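Local coordinates for Ice-binding protein (Flavobacteriaceae bacterium, PDB 5UYT) that probably binds to ice crystals and restrains their growth, acting as an antifreeze protein built from two right-handed beta-solenoid domains, at residues 16-30 with 187-201. Sequence-based numbering, arbitrary orientation. Where two conformers were deposited one is given.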
ATOM      1  N   THR A  16     -16.439 -12.418  -1.288  1.00 29.67           N
ATOM      2  CA  THR A  16     -17.499 -13.410  -1.503  1.00 31.85           C
ATOM      3  C   THR A  16     -18.879 -12.795  -1.327  1.00 33.47           C
ATOM      4  O   THR A  16     -19.111 -11.951  -0.448  1.00 34.11           O
ATOM      5  CB  THR A  16     -17.342 -14.690  -0.638  1.00 32.51           C
ATOM      6  OG1 THR A  16     -18.396 -15.598  -0.982  1.00 34.45           O
ATOM      7  CG2 THR A  16     -17.416 -14.412   0.871  1.00 32.25           C
ATOM      8  N   THR A  17     -19.786 -13.206  -2.197  1.00 35.31           N
ATOM      9  CA  THR A  17     -21.180 -12.809  -2.103  1.00 36.97           C
ATOM     10  C   THR A  17     -21.829 -13.399  -0.837  1.00 38.26           C
ATOM     11  O   THR A  17     -22.737 -12.803  -0.247  1.00 38.93           O
ATOM     12  CB  THR A  17     -21.894 -13.219  -3.408  1.00 38.77           C
ATOM     13  OG1 THR A  17     -21.400 -12.362  -4.445  1.00 38.11           O
ATOM     14  CG2 THR A  17     -23.436 -13.119  -3.307  1.00 41.15           C
ATOM     15  N   ALA A  18     -21.346 -14.559  -0.400  1.00 38.47           N
ATOM     16  CA  ALA A  18     -21.904 -15.196   0.788  1.00 39.95           C
ATOM     17  C   ALA A  18     -20.908 -16.169   1.400  1.00 39.48           C
ATOM     18  O   ALA A  18     -20.512 -17.147   0.765  1.00 39.26           O
ATOM     19  CB  ALA A  18     -23.216 -15.898   0.462  1.00 43.10           C
ATOM     20  N   GLY A  19     -20.504 -15.896   2.635  1.00 38.90           N
ATOM     21  CA  GLY A  19     -19.642 -16.807   3.372  1.00 38.62           C
ATOM     22  C   GLY A  19     -18.605 -16.084   4.200  1.00 36.53           C
ATOM     23  O   GLY A  19     -18.473 -14.867   4.118  1.00 34.98           O
ATOM     24  N   ALA A  20     -17.870 -16.846   4.998  1.00 36.57           N
ATOM     25  CA  ALA A  20     -16.818 -16.280   5.842  1.00 35.07           C
ATOM     26  C   ALA A  20     -15.556 -15.994   5.045  1.00 33.17           C
ATOM     27  O   ALA A  20     -15.240 -16.702   4.089  1.00 32.98           O
ATOM     28  CB  ALA A  20     -16.506 -17.219   6.989  1.00 37.03           C
ATOM     29  N   VAL A  21     -14.854 -14.936   5.438  1.00 31.49           N
ATOM     30  CA  VAL A  21     -13.558 -14.592   4.875  1.00 29.80           C
ATOM     31  C   VAL A  21     -12.568 -14.519   6.047  1.00 30.12           C
ATOM     32  O   VAL A  21     -12.741 -13.708   6.973  1.00 30.13           O
ATOM     33  CB  VAL A  21     -13.638 -13.255   4.118  1.00 28.64           C
ATOM     34  CG1 VAL A  21     -12.263 -12.822   3.612  1.00 26.76           C
ATOM     35  CG2 VAL A  21     -14.629 -13.358   2.974  1.00 28.81           C
ATOM     36  N   THR A  22     -11.564 -15.397   6.020  1.00 30.18           N
ATOM     37  CA  THR A  22     -10.675 -15.591   7.166  1.00 30.61           C
ATOM     38  C   THR A  22      -9.212 -15.527   6.747  1.00 29.45           C
ATOM     39  O   THR A  22      -8.839 -16.099   5.723  1.00 29.25           O
ATOM     40  CB  THR A  22     -10.919 -16.967   7.822  1.00 32.67           C
ATOM     41  OG1 THR A  22     -12.330 -17.151   8.038  1.00 33.92           O
ATOM     42  CG2 THR A  22     -10.171 -17.043   9.181  1.00 33.52           C
ATOM     43  N   ASN A  23      -8.399 -14.871   7.573  1.00 28.62           N
ATOM     44  CA  ASN A  23      -6.939 -14.857   7.419  1.00 27.69           C
ATOM     45  C   ASN A  23      -6.221 -15.571   8.571  1.00 28.71           C
ATOM     46  O   ASN A  23      -6.718 -15.614   9.711  1.00 29.32           O
ATOM     47  CB  ASN A  23      -6.421 -13.406   7.349  1.00 26.27           C
ATOM     48  CG  ASN A  23      -4.905 -13.340   7.232  1.00 26.31           C
ATOM     49  OD1 ASN A  23      -4.340 -13.758   6.216  1.00 25.82           O
ATOM     50  ND2 ASN A  23      -4.235 -12.847   8.280  1.00 25.77           N
ATOM     51  N   THR A  24      -5.053 -16.130   8.260  1.00 28.47           N
ATOM     52  CA  THR A  24      -4.115 -16.615   9.273  1.00 29.74           C
ATOM     53  C   THR A  24      -2.727 -16.097   8.942  1.00 28.69           C
ATOM     54  O   THR A  24      -2.327 -16.123   7.778  1.00 27.39           O
ATOM     55  CB  THR A  24      -4.001 -18.140   9.263  1.00 31.40           C
ATOM     56  OG1 THR A  24      -5.301 -18.720   9.446  1.00 32.65           O
ATOM     57  CG2 THR A  24      -3.045 -18.606  10.378  1.00 32.52           C
ATOM     58  N   GLY A  25      -1.989 -15.670   9.970  1.00 29.09           N
ATOM     59  CA  GLY A  25      -0.608 -15.236   9.785  1.00 29.37           C
ATOM     60  C   GLY A  25      -0.445 -13.875   9.124  1.00 27.74           C
ATOM     61  O   GLY A  25      -1.390 -13.077   9.045  1.00 27.23           O
ATOM     62  N   LEU A  26       0.765 -13.617   8.638  1.00 27.49           N
ATOM     63  CA  LEU A  26       1.083 -12.306   8.061  1.00 27.16           C
ATOM     64  C   LEU A  26       0.768 -12.331   6.565  1.00 25.98           C
ATOM     65  O   LEU A  26       1.434 -13.022   5.806  1.00 26.53           O
ATOM     66  CB  LEU A  26       2.565 -11.942   8.316  1.00 27.99           C
ATOM     67  CG  LEU A  26       3.021 -10.549   7.833  1.00 28.12           C
ATOM     68  CD1 LEU A  26       2.270  -9.440   8.589  1.00 28.67           C
ATOM     69  CD2 LEU A  26       4.552 -10.368   7.947  1.00 29.31           C
ATOM     70  N   SER A  27      -0.251 -11.588   6.163  1.00 25.09           N
ATOM     71  CA  SER A  27      -0.674 -11.528   4.766  1.00 24.81           C
ATOM     72  C   SER A  27      -0.573 -10.081   4.306  1.00 24.64           C
ATOM     73  O   SER A  27      -0.717  -9.145   5.126  1.00 25.45           O
ATOM     74  CB  SER A  27      -2.125 -11.984   4.624  1.00 24.16           C
ATOM     75  OG  SER A  27      -2.228 -13.407   4.779  1.00 24.57           O
ATOM     76  N   HIS A  28      -0.336  -9.905   3.011  1.00 23.91           N
ATOM     77  CA  HIS A  28      -0.128  -8.597   2.408  1.00 23.82           C
ATOM     78  C   HIS A  28      -1.200  -8.428   1.328  1.00 23.10           C
ATOM     79  O   HIS A  28      -1.223  -9.162   0.325  1.00 22.97           O
ATOM     80  CB  HIS A  28       1.284  -8.507   1.818  1.00 26.61           C
ATOM     81  CG  HIS A  28       2.374  -8.747   2.823  1.00 28.93           C
ATOM     82  ND1 HIS A  28       2.658  -7.860   3.833  1.00 30.39           N
ATOM     83  CD2 HIS A  28       3.223  -9.790   2.989  1.00 31.21           C
ATOM     84  CE1 HIS A  28       3.648  -8.326   4.571  1.00 30.62           C
ATOM     85  NE2 HIS A  28       4.002  -9.507   4.089  1.00 32.76           N
ATOM     86  N   ILE A  29      -2.127  -7.508   1.558  1.00 22.04           N
ATOM     87  CA  ILE A  29      -3.313  -7.420   0.692  1.00 22.25           C
ATOM     88  C   ILE A  29      -3.467  -6.005   0.195  1.00 21.87           C
ATOM     89  O   ILE A  29      -3.438  -5.084   1.005  1.00 21.68           O
ATOM     90  CB  ILE A  29      -4.637  -7.752   1.444  1.00 23.03           C
ATOM     91  CG1 ILE A  29      -4.565  -9.113   2.196  1.00 24.79           C
ATOM     92  CG2 ILE A  29      -5.834  -7.647   0.487  1.00 23.71           C
ATOM     93  CD1 ILE A  29      -4.653 -10.338   1.322  1.00 25.56           C
ATOM     94  N   THR A  30      -3.656  -5.852  -1.118  1.00 20.87           N
ATOM     95  CA  THR A  30      -3.977  -4.566  -1.735  1.00 20.70           C
ATOM     96  C   THR A  30      -5.292  -4.704  -2.484  1.00 20.91           C
ATOM     97  O   THR A  30      -5.365  -5.416  -3.475  1.00 20.84           O
ATOM     98  CB  THR A  30      -2.890  -4.093  -2.713  1.00 20.69           C
ATOM     99  OG1 THR A  30      -1.648  -4.037  -2.017  1.00 20.87           O
ATOM    100  CG2 THR A  30      -3.244  -2.669  -3.259  1.00 21.28           C
ATOM    101  N   SER A 187     -15.752 -15.096  -5.059  1.00 28.47           N
ATOM    102  CA  SER A 187     -16.749 -16.192  -5.057  1.00 29.61           C
ATOM    103  C   SER A 187     -18.185 -15.671  -5.152  1.00 30.95           C
ATOM    104  O   SER A 187     -18.559 -14.722  -4.453  1.00 31.49           O
ATOM    105  CB  SER A 187     -16.615 -17.064  -3.806  1.00 29.54           C
ATOM    106  OG  SER A 187     -17.689 -18.036  -3.740  1.00 30.60           O
ATOM    107  N   THR A 188     -19.007 -16.327  -5.982  1.00 32.52           N
ATOM    108  CA  THR A 188     -20.436 -15.990  -6.116  1.00 33.86           C
ATOM    109  C   THR A 188     -21.278 -16.518  -4.956  1.00 34.44           C
ATOM    110  O   THR A 188     -22.435 -16.150  -4.833  1.00 34.86           O
ATOM    111  CB  THR A 188     -21.041 -16.540  -7.422  1.00 35.04           C
ATOM    112  OG1 THR A 188     -20.855 -17.955  -7.450  1.00 35.69           O
ATOM    113  CG2 THR A 188     -20.358 -15.925  -8.633  1.00 34.82           C
ATOM    114  N   THR A 189     -20.703 -17.434  -4.173  1.00 34.16           N
ATOM    115  CA  THR A 189     -21.061 -17.754  -2.768  1.00 34.51           C
ATOM    116  C   THR A 189     -20.158 -18.926  -2.381  1.00 34.45           C
ATOM    117  O   THR A 189     -19.961 -19.867  -3.182  1.00 34.50           O
ATOM    118  CB  THR A 189     -22.594 -18.019  -2.383  1.00 36.81           C
ATOM    119  OG1 THR A 189     -22.808 -19.367  -1.949  1.00 37.83           O
ATOM    120  CG2 THR A 189     -23.610 -17.608  -3.407  1.00 36.95           C
ATOM    121  N   GLY A 190     -19.597 -18.841  -1.177  1.00 33.55           N
ATOM    122  CA  GLY A 190     -18.607 -19.777  -0.660  1.00 33.62           C
ATOM    123  C   GLY A 190     -17.581 -19.048   0.193  1.00 32.41           C
ATOM    124  O   GLY A 190     -17.306 -17.860  -0.033  1.00 31.78           O
ATOM    125  N   ALA A 191     -16.978 -19.751   1.156  1.00 32.52           N
ATOM    126  CA  ALA A 191     -15.974 -19.133   2.050  1.00 31.57           C
ATOM    127  C   ALA A 191     -14.659 -18.804   1.327  1.00 30.67           C
ATOM    128  O   ALA A 191     -14.343 -19.399   0.288  1.00 30.31           O
ATOM    129  CB  ALA A 191     -15.707 -20.040   3.243  1.00 32.43           C
ATOM    130  N   ILE A 192     -13.907 -17.837   1.858  1.00 29.69           N
ATOM    131  CA  ILE A 192     -12.549 -17.584   1.374  1.00 29.27           C
ATOM    132  C   ILE A 192     -11.607 -17.746   2.566  1.00 29.20           C
ATOM    133  O   ILE A 192     -11.786 -17.094   3.591  1.00 30.29           O
ATOM    134  CB  ILE A 192     -12.411 -16.170   0.749  1.00 29.15           C
ATOM    135  CG1 ILE A 192     -13.320 -16.060  -0.487  1.00 30.09           C
ATOM    136  CG2 ILE A 192     -10.935 -15.872   0.413  1.00 27.86           C
ATOM    137  CD1 ILE A 192     -13.475 -14.659  -1.062  1.00 30.45           C
ATOM    138  N   THR A 193     -10.598 -18.600   2.424  1.00 28.70           N
ATOM    139  CA  THR A 193      -9.661 -18.869   3.513  1.00 29.11           C
ATOM    140  C   THR A 193      -8.260 -18.613   2.985  1.00 27.12           C
ATOM    141  O   THR A 193      -7.844 -19.240   1.994  1.00 26.77           O
ATOM    142  CB  THR A 193      -9.775 -20.346   3.953  1.00 30.96           C
ATOM    143  OG1 THR A 193     -11.122 -20.622   4.328  1.00 32.81           O
ATOM    144  CG2 THR A 193      -8.850 -20.648   5.148  1.00 32.34           C
ATOM    145  N   VAL A 194      -7.536 -17.673   3.597  1.00 26.48           N
ATOM    146  CA  VAL A 194      -6.177 -17.391   3.158  1.00 25.11           C
ATOM    147  C   VAL A 194      -5.206 -17.518   4.338  1.00 25.40           C
ATOM    148  O   VAL A 194      -5.561 -17.227   5.467  1.00 26.00           O
ATOM    149  CB  VAL A 194      -6.054 -15.999   2.472  1.00 24.64           C
ATOM    150  CG1 VAL A 194      -7.021 -15.906   1.296  1.00 24.55           C
ATOM    151  CG2 VAL A 194      -6.273 -14.841   3.468  1.00 24.83           C
ATOM    152  N   THR A 195      -3.992 -17.968   4.082  1.00 25.08           N
ATOM    153  CA  THR A 195      -3.021 -18.126   5.166  1.00 26.57           C
ATOM    154  C   THR A 195      -1.661 -17.636   4.656  1.00 25.44           C
ATOM    155  O   THR A 195      -1.064 -18.249   3.768  1.00 25.87           O
ATOM    156  CB  THR A 195      -2.976 -19.597   5.699  1.00 28.06           C
ATOM    157  OG1 THR A 195      -2.611 -20.470   4.635  1.00 29.75           O
ATOM    158  CG2 THR A 195      -4.344 -20.058   6.171  1.00 29.77           C
ATOM    159  N   GLY A 196      -1.178 -16.519   5.201  1.00 24.69           N
ATOM    160  CA  GLY A 196       0.140 -16.008   4.863  1.00 23.90           C
ATOM    161  C   GLY A 196       0.287 -15.714   3.375  1.00 23.68           C
ATOM    162  O   GLY A 196       1.277 -16.110   2.757  1.00 24.07           O
ATOM    163  N   VAL A 197      -0.683 -15.000   2.800  1.00 22.29           N
ATOM    164  CA  VAL A 197      -0.680 -14.784   1.362  1.00 22.55           C
ATOM    165  C   VAL A 197      -0.289 -13.357   0.976  1.00 22.27           C
ATOM    166  O   VAL A 197      -0.275 -12.455   1.807  1.00 22.44           O
ATOM    167  CB  VAL A 197      -2.033 -15.122   0.712  1.00 22.23           C
ATOM    168  CG1 VAL A 197      -2.423 -16.550   1.071  1.00 22.64           C
ATOM    169  CG2 VAL A 197      -3.113 -14.133   1.159  1.00 22.33           C
ATOM    170  N   THR A 198      -0.027 -13.163  -0.316  1.00 22.47           N
ATOM    171  CA  THR A 198       0.047 -11.816  -0.889  1.00 21.88           C
ATOM    172  C   THR A 198      -0.949 -11.776  -2.018  1.00 22.15           C
ATOM    173  O   THR A 198      -0.905 -12.639  -2.920  1.00 22.45           O
ATOM    174  CB  THR A 198       1.441 -11.527  -1.456  1.00 21.64           C
ATOM    175  OG1 THR A 198       2.387 -11.565  -0.385  1.00 22.23           O
ATOM    176  CG2 THR A 198       1.479 -10.122  -2.153  1.00 21.88           C
ATOM    177  N   VAL A 199      -1.873 -10.814  -1.978  1.00 21.69           N
ATOM    178  CA  VAL A 199      -2.888 -10.691  -3.047  1.00 22.03           C
ATOM    179  C   VAL A 199      -2.991  -9.191  -3.339  1.00 22.46           C
ATOM    180  O   VAL A 199      -3.324  -8.418  -2.439  1.00 23.42           O
ATOM    181  CB  VAL A 199      -4.302 -11.207  -2.633  1.00 22.22           C
ATOM    182  CG1 VAL A 199      -5.285 -11.068  -3.789  1.00 22.38           C
ATOM    183  CG2 VAL A 199      -4.271 -12.648  -2.170  1.00 22.54           C
ATOM    184  N   ARG A 200      -2.713  -8.797  -4.579  1.00 22.01           N
ATOM    185  CA  ARG A 200      -2.791  -7.395  -4.974  0.50 22.36           C
ATOM    186  C   ARG A 200      -3.647  -7.323  -6.227  1.00 22.83           C
ATOM    187  O   ARG A 200      -3.353  -7.996  -7.229  1.00 22.40           O
ATOM    188  CB  ARG A 200      -1.400  -6.836  -5.232  0.50 21.90           C
ATOM    189  CG  ARG A 200      -0.404  -7.188  -4.130  0.50 21.56           C
ATOM    190  CD  ARG A 200       0.487  -6.020  -3.797  0.50 21.43           C
ATOM    191  NE  ARG A 200       1.594  -6.394  -2.934  0.50 21.06           N
ATOM    192  CZ  ARG A 200       1.620  -6.195  -1.619  0.50 20.68           C
ATOM    193  NH1 ARG A 200       0.562  -5.660  -0.978  0.50 20.96           N
ATOM    194  NH2 ARG A 200       2.676  -6.566  -0.946  0.50 20.11           N
ATOM    195  N   LYS A 201      -4.723  -6.543  -6.160  1.00 23.23           N
ATOM    196  CA  LYS A 201      -5.592  -6.411  -7.336  1.00 24.32           C
ATOM    197  C   LYS A 201      -4.786  -5.847  -8.516  1.00 25.54           C
ATOM    198  O   LYS A 201      -3.848  -5.031  -8.329  1.00 25.18           O
ATOM    199  CB  LYS A 201      -6.842  -5.580  -7.014  1.00 25.07           C
ATOM    200  CG  LYS A 201      -6.562  -4.127  -6.674  1.00 25.39           C
ATOM    201  CD  LYS A 201      -7.842  -3.391  -6.297  1.00 26.50           C
ATOM    202  CE  LYS A 201      -7.568  -1.918  -6.052  1.00 27.21           C
ATOM    203  NZ  LYS A 201      -8.817  -1.151  -5.691  1.00 28.46           N
TER
HETATM  204  O   HOH W   1     -13.187 -18.566   5.608  1.00 36.76           O
HETATM  205  O   HOH W   2      -7.363 -18.359   7.412  1.00 28.88           O
HETATM  206  O   HOH W   3      -0.197  -4.014   1.611  1.00 27.42           O
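Two coils of a right-handed β-solenoid stack in parallel here, V21 to T24 on I192 to T195 and H28 to T30 on T198 to R200, although 156 residues lie between the segments. The strand axes of 21-24 and 192-195 lie 4.7 Å apart at 10°, and backbone bonds alternate in direction, with I192 N giving to A20 O and T22 N to I192 O. Between the strand pairs the register slips by one residue, and S27 spans the turn: its OG, beside the backbone N at chi1 -74°, accepts from V197 N at 3.0 Å and donates to N23 OD1 at 2.6 Å. N23 ND2 in turn donates to G25 O, and the two bonds together fix the rotation of the amide. Inside the coil, I29 CD1 reaches V199 CB and V197 CG2, each at 4.1 Å, while V21 CG2 meets I192 CB. On the outer face a water bridges T22 OG1, T193 OG1 and I192 O, donating to the carbonyl, and T24 and T195 lie side by side. In one of its two conformers R200 bends at chi2 (-139°), bringing NH1 to T30 OG1. At the start of both segments T16 OG1 donates to G190 O at 2.7 Å and accepts from A18 N in an ST turn; next to it T17 and T188 pack on L64 of helix 55-73. Parallel coils stacked beside a long helix make up the β-solenoid of the ice-binding protein family.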